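Long-range contacts in Alpha/beta hydrolase (Legionella pneumophila subsp. pneumophila str. Philadelphia 1, PDB 4EZI), which is of unknown function but has the alpha/beta hydrolase fold and may, like related enzymes, hydrolyse triacylglycerols: residues 201-206 and 297-302; 135-140 and 172-177; 129-134 and 222-227. All coordinates share one frame; numbering follows the deposited sequence. Where two conformers were deposited one is given.

Interaction 1. Residues 201-206 and 297-302; sequences YGWEET and INFNHY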
# COMPACT_ATOMS: atom_id res chain seq x y z
N TYR A 201 -8.56 -8.81 1.59
CA TYR A 201 -9.96 -8.49 1.44
C TYR A 201 -10.79 -9.28 2.45
O TYR A 201 -10.69 -10.49 2.53
CB TYR A 201 -10.49 -8.85 0.04
CG TYR A 201 -9.81 -8.16 -1.13
CD1 TYR A 201 -10.20 -6.89 -1.56
CD2 TYR A 201 -8.78 -8.78 -1.78
CE1 TYR A 201 -9.57 -6.29 -2.68
CE2 TYR A 201 -8.14 -8.19 -2.87
CZ TYR A 201 -8.53 -6.93 -3.29
OH TYR A 201 -7.90 -6.32 -4.34
N GLY A 202 -11.57 -8.55 3.22
CA GLY A 202 -12.54 -9.13 4.14
C GLY A 202 -11.98 -9.40 5.52
O GLY A 202 -10.97 -10.10 5.68
N TRP A 203 -12.65 -8.87 6.53
CA TRP A 203 -12.21 -9.04 7.91
C TRP A 203 -12.20 -10.52 8.30
O TRP A 203 -11.19 -11.04 8.75
CB TRP A 203 -13.11 -8.24 8.83
CG TRP A 203 -12.80 -8.45 10.27
CD1 TRP A 203 -13.59 -9.08 11.18
CD2 TRP A 203 -11.59 -8.10 10.95
NE1 TRP A 203 -12.96 -9.11 12.41
CE2 TRP A 203 -11.73 -8.53 12.29
CE3 TRP A 203 -10.40 -7.47 10.57
CZ2 TRP A 203 -10.73 -8.34 13.23
CZ3 TRP A 203 -9.41 -7.28 11.51
CH2 TRP A 203 -9.58 -7.71 12.83
N GLU A 204 -13.35 -11.18 8.14
CA GLU A 204 -13.42 -12.59 8.53
C GLU A 204 -12.46 -13.46 7.69
O GLU A 204 -11.76 -14.32 8.21
CB GLU A 204 -14.86 -13.10 8.44
CG GLU A 204 -15.02 -14.57 8.93
CD GLU A 204 -16.45 -15.09 8.89
OE1 GLU A 204 -17.34 -14.41 8.31
OE2 GLU A 204 -16.67 -16.19 9.46
N GLU A 205 -12.45 -13.24 6.39
CA GLU A 205 -11.61 -14.02 5.49
C GLU A 205 -10.12 -13.87 5.85
O GLU A 205 -9.37 -14.85 5.91
CB GLU A 205 -11.85 -13.65 4.02
CG GLU A 205 -13.25 -14.04 3.48
CD GLU A 205 -14.41 -13.18 4.03
OE1 GLU A 205 -14.22 -12.03 4.51
OE2 GLU A 205 -15.58 -13.67 3.93
N THR A 206 -9.71 -12.64 6.07
CA THR A 206 -8.32 -12.38 6.37
C THR A 206 -7.95 -12.89 7.76
O THR A 206 -6.90 -13.53 7.94
CB THR A 206 -7.98 -10.89 6.17
OG1 THR A 206 -8.25 -10.52 4.82
CG2 THR A 206 -6.49 -10.61 6.44
N ILE A 297 -16.05 -2.44 9.85
CA ILE A 297 -16.07 -1.13 9.20
C ILE A 297 -14.67 -0.72 8.76
O ILE A 297 -14.48 -0.22 7.65
CB ILE A 297 -16.74 -0.04 10.06
CG1 ILE A 297 -18.21 -0.40 10.33
CG2 ILE A 297 -16.68 1.32 9.33
CD1 ILE A 297 -19.09 -0.50 9.08
N ASN A 298 -13.66 -0.90 9.62
CA ASN A 298 -12.31 -0.60 9.20
C ASN A 298 -11.86 -1.42 8.00
O ASN A 298 -11.24 -0.89 7.09
CB ASN A 298 -11.34 -0.78 10.36
CG ASN A 298 -9.90 -0.57 9.92
OD1 ASN A 298 -9.53 0.55 9.53
ND2 ASN A 298 -9.11 -1.64 9.92
N PHE A 299 -12.13 -2.73 8.04
CA PHE A 299 -11.48 -3.63 7.11
C PHE A 299 -12.18 -3.76 5.78
O PHE A 299 -11.52 -4.02 4.79
CB PHE A 299 -11.29 -5.02 7.71
CG PHE A 299 -9.99 -5.66 7.35
CD1 PHE A 299 -8.83 -5.34 8.05
CD2 PHE A 299 -9.90 -6.57 6.32
CE1 PHE A 299 -7.63 -5.94 7.73
CE2 PHE A 299 -8.69 -7.15 6.00
CZ PHE A 299 -7.57 -6.84 6.70
N ASN A 300 -13.51 -3.69 5.76
CA ASN A 300 -14.31 -4.14 4.60
C ASN A 300 -14.62 -3.00 3.65
O ASN A 300 -15.46 -2.16 3.93
CB ASN A 300 -15.59 -4.82 5.07
CG ASN A 300 -15.31 -6.14 5.80
OD1 ASN A 300 -14.21 -6.68 5.72
ND2 ASN A 300 -16.34 -6.67 6.49
N HIS A 301 -13.90 -2.98 2.54
CA HIS A 301 -14.00 -1.93 1.53
C HIS A 301 -14.02 -2.53 0.14
O HIS A 301 -13.19 -2.25 -0.70
CB HIS A 301 -12.85 -0.93 1.70
CG HIS A 301 -12.89 -0.22 3.01
ND1 HIS A 301 -13.58 0.96 3.19
CD2 HIS A 301 -12.34 -0.52 4.21
CE1 HIS A 301 -13.47 1.34 4.45
NE2 HIS A 301 -12.74 0.45 5.10
N TYR A 302 -15.01 -3.38 -0.10
CA TYR A 302 -15.14 -4.01 -1.39
C TYR A 302 -16.57 -3.94 -1.89
O TYR A 302 -16.95 -4.72 -2.76
CB TYR A 302 -14.63 -5.46 -1.34
CG TYR A 302 -15.22 -6.27 -0.22
CD1 TYR A 302 -16.44 -6.89 -0.38
CD2 TYR A 302 -14.58 -6.40 1.02
CE1 TYR A 302 -17.03 -7.62 0.65
CE2 TYR A 302 -15.17 -7.14 2.06
CZ TYR A 302 -16.39 -7.74 1.86
OH TYR A 302 -17.00 -8.47 2.87
O HOH W 1 -11.85 -5.59 2.65
O HOH W 2 -15.84 -9.98 4.70
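G202, the residue directly before helix 203-212, meets F299, N300 and Y302 through its backbone: its CA lies 3.4 Å from N300 OD1 and its carbonyl carbon 3.6 Å from F299 CD2. Glycine suits the spot because phi is positive and E205 OE1 fills the place where a beta carbon would stand. Water 1 bridges the two backbones, accepting from G202 N and donating to F299 O at 2.7 Å.

W203 begins the helix, where a backbone N-H has no carbonyl of a preceding turn to bind. N300, just past the end of helix 292-299, supplies an acceptor: W203 N donates to N300 OD1 at 2.8 Å, in the plane of the amide but bent to 146° at the hydrogen. N300 CG sits beside its own backbone N (chi1 -67°), and the bond to W203 N fixes where OD1 lies. The indole then turns an edge to the face of F299 in an offset edge-to-face pair, planes at 65°, with W203 CE3 3.7 Å from F299 CD1.

E205 joins less directly: its OE1 accepts from water 2, which also binds Y302 OH at 2.6 Å. T206 crosses F299 at about a right angle, its OG1 3.6 Å from F299 CE2. Threonine serves twice here, as that hydroxyl also donates to G202 O at 2.9 Å, while T206 N reaches the same oxygen from the opposite face of the carbonyl.

The two helices stand near the ends of the helical insertion between strands 193-197 and 310-314, a position consistent with the cap or lid of many alpha/beta hydrolases. Helix 323-334 flanks the pair, M328 touching E205 and Y302. F299 also meets F173 of helix 170-185, which runs beside the central sheet.

Interaction 2. Residues 135-140 and 172-177; sequences ETLASS and GFSTIV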
# COMPACT_ATOMS: atom_id res chain seq x y z
N GLU A 135 -9.02 4.64 7.30
CA GLU A 135 -9.26 6.07 7.24
C GLU A 135 -8.01 6.86 6.89
O GLU A 135 -8.04 7.74 6.03
CB GLU A 135 -9.81 6.54 8.58
CG GLU A 135 -10.05 8.03 8.73
CD GLU A 135 -10.98 8.64 7.70
OE1 GLU A 135 -11.99 7.97 7.33
OE2 GLU A 135 -10.72 9.81 7.28
N THR A 136 -6.92 6.59 7.60
CA THR A 136 -5.69 7.33 7.42
C THR A 136 -4.83 6.79 6.28
O THR A 136 -4.08 7.57 5.69
CB THR A 136 -4.87 7.49 8.71
OG1 THR A 136 -4.62 6.21 9.28
CG2 THR A 136 -5.55 8.42 9.71
N LEU A 137 -4.89 5.51 5.95
CA LEU A 137 -4.21 5.08 4.73
C LEU A 137 -4.80 5.83 3.52
O LEU A 137 -4.08 6.31 2.65
CB LEU A 137 -4.30 3.57 4.54
CG LEU A 137 -3.40 2.73 5.45
CD1 LEU A 137 -3.72 1.24 5.31
CD2 LEU A 137 -1.90 3.00 5.21
N ALA A 138 -6.12 5.98 3.51
CA ALA A 138 -6.78 6.68 2.40
C ALA A 138 -6.41 8.17 2.41
O ALA A 138 -5.97 8.73 1.39
CB ALA A 138 -8.31 6.49 2.49
N SER A 139 -6.59 8.84 3.54
CA SER A 139 -6.37 10.28 3.55
C SER A 139 -4.90 10.64 3.37
O SER A 139 -4.58 11.59 2.65
CB SER A 139 -6.91 10.91 4.86
OG SER A 139 -6.35 10.32 6.01
N SER A 140 -3.98 9.88 3.97
CA SER A 140 -2.58 10.17 3.82
C SER A 140 -2.13 9.98 2.37
O SER A 140 -1.27 10.73 1.89
CB SER A 140 -1.70 9.35 4.78
OG SER A 140 -1.72 7.97 4.47
N GLY A 172 -2.11 -2.66 -1.35
CA GLY A 172 -3.30 -2.99 -2.13
C GLY A 172 -4.55 -2.52 -1.41
O GLY A 172 -5.47 -1.99 -2.02
N PHE A 173 -4.58 -2.75 -0.10
CA PHE A 173 -5.65 -2.22 0.74
C PHE A 173 -5.67 -0.68 0.69
O PHE A 173 -6.71 -0.08 0.49
CB PHE A 173 -5.48 -2.79 2.15
CG PHE A 173 -6.49 -2.32 3.16
CD1 PHE A 173 -6.31 -1.17 3.91
CD2 PHE A 173 -7.62 -3.08 3.41
CE1 PHE A 173 -7.22 -0.79 4.86
CE2 PHE A 173 -8.52 -2.70 4.38
CZ PHE A 173 -8.35 -1.55 5.09
N SER A 174 -4.51 -0.06 0.85
CA SER A 174 -4.45 1.41 0.77
C SER A 174 -5.01 1.91 -0.55
O SER A 174 -5.69 2.93 -0.59
CB SER A 174 -3.01 1.86 0.89
OG SER A 174 -2.42 1.43 2.10
N THR A 175 -4.68 1.23 -1.64
CA THR A 175 -5.13 1.62 -2.96
C THR A 175 -6.65 1.58 -3.06
O THR A 175 -7.29 2.51 -3.58
CB THR A 175 -4.48 0.72 -4.02
OG1 THR A 175 -3.07 0.94 -4.03
CG2 THR A 175 -5.02 0.99 -5.42
N ILE A 176 -7.26 0.50 -2.57
CA ILE A 176 -8.71 0.37 -2.60
C ILE A 176 -9.39 1.46 -1.76
O ILE A 176 -10.36 2.08 -2.22
CB ILE A 176 -9.14 -1.03 -2.14
CG1 ILE A 176 -8.85 -2.08 -3.21
CG2 ILE A 176 -10.62 -1.07 -1.70
CD1 ILE A 176 -9.89 -2.02 -4.41
N VAL A 177 -8.89 1.72 -0.55
CA VAL A 177 -9.53 2.73 0.30
C VAL A 177 -9.29 4.15 -0.22
O VAL A 177 -10.17 5.02 -0.13
CB VAL A 177 -9.20 2.55 1.81
CG1 VAL A 177 -9.70 1.18 2.27
CG2 VAL A 177 -7.71 2.77 2.11
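L137 drives its branched end against S174 and F173 in a tightly packed part of this crossing. Both methyls of L137, CD1 and CD2, stand 3.5 Å from S174 OG, so the small serine side chain is straddled by the fork of the leucine. S174 OG lies anti to its carbonyl carbon and beside the backbone N (chi1 -59°), and its polar needs are met elsewhere, by Y118 OH and E170 O; it can therefore face an apolar neighbour while buried. L137 CD1 also comes in at the edge of the F173 ring, 3.8 Å from CD1 of that phenylalanine, and the two side chains cross at about a right angle. Equally close, A138 CB lies 3.5 Å from V177 O and 3.8 Å from V177 CG2. Alanine and serine at the crossing leave little bulk between the backbones, and the axes of segments 135-140 and 172-177 approach to 8.2 Å at a crossing angle of -72°.

These are two neighbouring helices of the alpha/beta hydrolase fold. Helix 134-154 belongs to the crossover from strand 112-116 to strand 162-168; helix 170-185 follows the latter strand directly, after what is probably the nucleophile elbow carrying S169.

Packing is slacker between L137 CB and V177 CG2, 4.3 Å apart. V177 CG1 lies 4.1 Å above one face of the F173 ring, toward its rim, from the same helix. On the far side of helix 134-154, E135, T136 and S139 point away from the partner, and E135 is exposed to solvent, where its charge can be solvated. S140 is buried, but its hydroxyl bends back within the helix to donate to T136 O at 2.7 Å.

Interaction 3. Residues 129-134 and 222-227; sequences HPYVQA and LAYFFY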
# COMPACT_ATOMS: atom_id res chain seq x y z
N HIS A 129 3.18 3.44 12.97
CA HIS A 129 2.32 3.42 11.80
C HIS A 129 0.94 2.88 12.16
O HIS A 129 0.87 1.83 12.78
CB HIS A 129 2.99 2.50 10.77
CG HIS A 129 2.18 2.25 9.55
ND1 HIS A 129 1.67 3.26 8.76
CD2 HIS A 129 1.71 1.09 9.02
CE1 HIS A 129 0.93 2.71 7.80
NE2 HIS A 129 0.95 1.40 7.92
N PRO A 130 -0.15 3.58 11.75
CA PRO A 130 -1.51 3.03 11.88
C PRO A 130 -1.74 2.01 10.77
O PRO A 130 -2.02 2.34 9.62
CB PRO A 130 -2.42 4.28 11.74
CG PRO A 130 -1.47 5.46 11.78
CD PRO A 130 -0.18 4.96 11.24
N TYR A 131 -1.58 0.74 11.12
CA TYR A 131 -1.36 -0.35 10.17
C TYR A 131 -2.68 -0.93 9.69
O TYR A 131 -3.53 -1.37 10.47
CB TYR A 131 -0.52 -1.41 10.85
CG TYR A 131 -0.17 -2.60 9.99
CD1 TYR A 131 0.40 -2.46 8.72
CD2 TYR A 131 -0.42 -3.87 10.43
CE1 TYR A 131 0.74 -3.55 7.95
CE2 TYR A 131 -0.07 -4.98 9.68
CZ TYR A 131 0.49 -4.82 8.45
OH TYR A 131 0.79 -5.95 7.73
N VAL A 132 -2.89 -0.93 8.38
CA VAL A 132 -4.16 -1.43 7.80
C VAL A 132 -5.36 -0.73 8.47
O VAL A 132 -6.38 -1.36 8.71
CB VAL A 132 -4.29 -2.99 7.79
CG1 VAL A 132 -5.25 -3.40 6.65
CG2 VAL A 132 -2.94 -3.66 7.62
N GLN A 133 -5.21 0.58 8.67
CA GLN A 133 -6.29 1.45 9.15
C GLN A 133 -6.78 2.29 7.98
O GLN A 133 -6.07 3.17 7.48
CB GLN A 133 -5.84 2.29 10.34
CG GLN A 133 -5.56 1.42 11.59
CD GLN A 133 -5.13 2.20 12.83
OE1 GLN A 133 -5.52 3.35 13.01
NE2 GLN A 133 -4.32 1.58 13.68
N ALA A 134 -7.98 1.95 7.50
CA ALA A 134 -8.49 2.49 6.26
C ALA A 134 -8.54 4.01 6.23
O ALA A 134 -8.16 4.63 5.24
CB ALA A 134 -9.89 1.94 5.99
N LEU A 222 -0.03 -9.74 12.48
CA LEU A 222 -1.07 -9.64 13.50
C LEU A 222 -0.59 -8.86 14.71
O LEU A 222 -1.35 -8.09 15.30
CB LEU A 222 -1.57 -11.03 13.92
CG LEU A 222 -2.36 -11.74 12.82
CD1 LEU A 222 -2.58 -13.20 13.20
CD2 LEU A 222 -3.69 -11.07 12.52
N ALA A 223 0.66 -9.07 15.09
CA ALA A 223 1.25 -8.30 16.19
C ALA A 223 1.20 -6.79 15.85
O ALA A 223 0.75 -5.97 16.65
CB ALA A 223 2.68 -8.75 16.41
N TYR A 224 1.62 -6.45 14.64
CA TYR A 224 1.62 -5.05 14.20
C TYR A 224 0.20 -4.49 14.21
O TYR A 224 -0.07 -3.38 14.69
CB TYR A 224 2.24 -4.98 12.81
CG TYR A 224 2.77 -3.68 12.25
CD1 TYR A 224 2.92 -2.53 13.01
CD2 TYR A 224 3.22 -3.64 10.95
CE1 TYR A 224 3.53 -1.40 12.49
CE2 TYR A 224 3.86 -2.50 10.42
CZ TYR A 224 4.00 -1.39 11.18
OH TYR A 224 4.64 -0.29 10.69
N PHE A 225 -0.74 -5.26 13.66
CA PHE A 225 -2.08 -4.78 13.51
C PHE A 225 -2.75 -4.48 14.85
O PHE A 225 -3.29 -3.41 15.06
CB PHE A 225 -2.94 -5.79 12.70
CG PHE A 225 -4.35 -5.31 12.50
CD1 PHE A 225 -4.62 -4.33 11.55
CD2 PHE A 225 -5.39 -5.76 13.29
CE1 PHE A 225 -5.87 -3.81 11.39
CE2 PHE A 225 -6.66 -5.23 13.11
CZ PHE A 225 -6.89 -4.26 12.16
N PHE A 226 -2.74 -5.45 15.75
CA PHE A 226 -3.41 -5.25 17.02
C PHE A 226 -2.67 -4.30 17.94
O PHE A 226 -3.29 -3.55 18.70
CB PHE A 226 -3.77 -6.59 17.69
CG PHE A 226 -4.87 -7.31 16.97
CD1 PHE A 226 -6.17 -6.83 17.01
CD2 PHE A 226 -4.61 -8.43 16.24
CE1 PHE A 226 -7.20 -7.47 16.32
CE2 PHE A 226 -5.63 -9.09 15.56
CZ PHE A 226 -6.91 -8.60 15.59
N TYR A 227 -1.33 -4.28 17.88
CA TYR A 227 -0.58 -3.30 18.67
C TYR A 227 -0.93 -1.88 18.22
O TYR A 227 -1.21 -0.99 19.04
CB TYR A 227 0.92 -3.58 18.58
CG TYR A 227 1.76 -2.55 19.27
CD1 TYR A 227 1.58 -2.25 20.61
CD2 TYR A 227 2.72 -1.84 18.59
CE1 TYR A 227 2.33 -1.27 21.25
CE2 TYR A 227 3.47 -0.86 19.22
CZ TYR A 227 3.27 -0.57 20.55
OH TYR A 227 4.02 0.41 21.19
O HOH W 3 5.59 1.94 12.92
O HOH W 4 -3.64 -1.21 13.17
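Y131 and Y224 stack face to face with an offset, centroids 4.2 Å apart and planes at 19°, at the heart of an aromatic cluster completed by H129. Y224 CD2 lies over the centre of the Y131 ring, and V132 CG2 covers the opposite face at 3.5 Å, so the ring is sandwiched. H129 meets the other end of Y224, with its CB 3.2 Å from Y224 OH. Beside the stack, F225 CD1 touches Y131 O at 3.3 Å, while V132 CB packs on the same carbon and V132 O lies at the edge of the F225 ring.

A type II beta turn from P130 to Q133 presents these groups just before helix 134-154, with V132 taking the positive phi of the third position. The Y131 CB already points toward helix 218-233, part of the helical, probably lid-like insertion, and CG lies anti to N (chi1 -179°). Tyrosine and histidine suit this buried place because each has a polar end with a partner: Y131 OH bonds to T83, Y224 OH to R84 O, and H129 NE2 to E170. E170 adjoins S169, the probable nucleophile, and its OE2 also holds V132 N, tying the turn to the likely active site. Water 4 bridges turn and helix, accepting from Q133 NE2 and donating to Y131 O at 2.7 Å and to F225 O at 2.9 Å.

Overall arrangement
Following the chain from the N terminus, residues 129-134 come first and run straight into 135-140. Interaction 2 closes at 172-177, after the rest of helix 134-154 and strand 162-168, and lies wholly within the longer span that interaction 3 closes at 222-227. Before that closure, 201-206 opens interaction 1, which ends only at 297-302; interactions 1 and 3 therefore cross, whereas 2 and 1 follow in series. Interaction 2 ties helix 134-154 to helix 170-185; interaction 3 ties the turn before 134-154 to helix 218-233; interaction 1 joins two later helices. The three also meet directly: N298 probably bonds to A134 N and V132 O, and F173 packs against F299 O and V132.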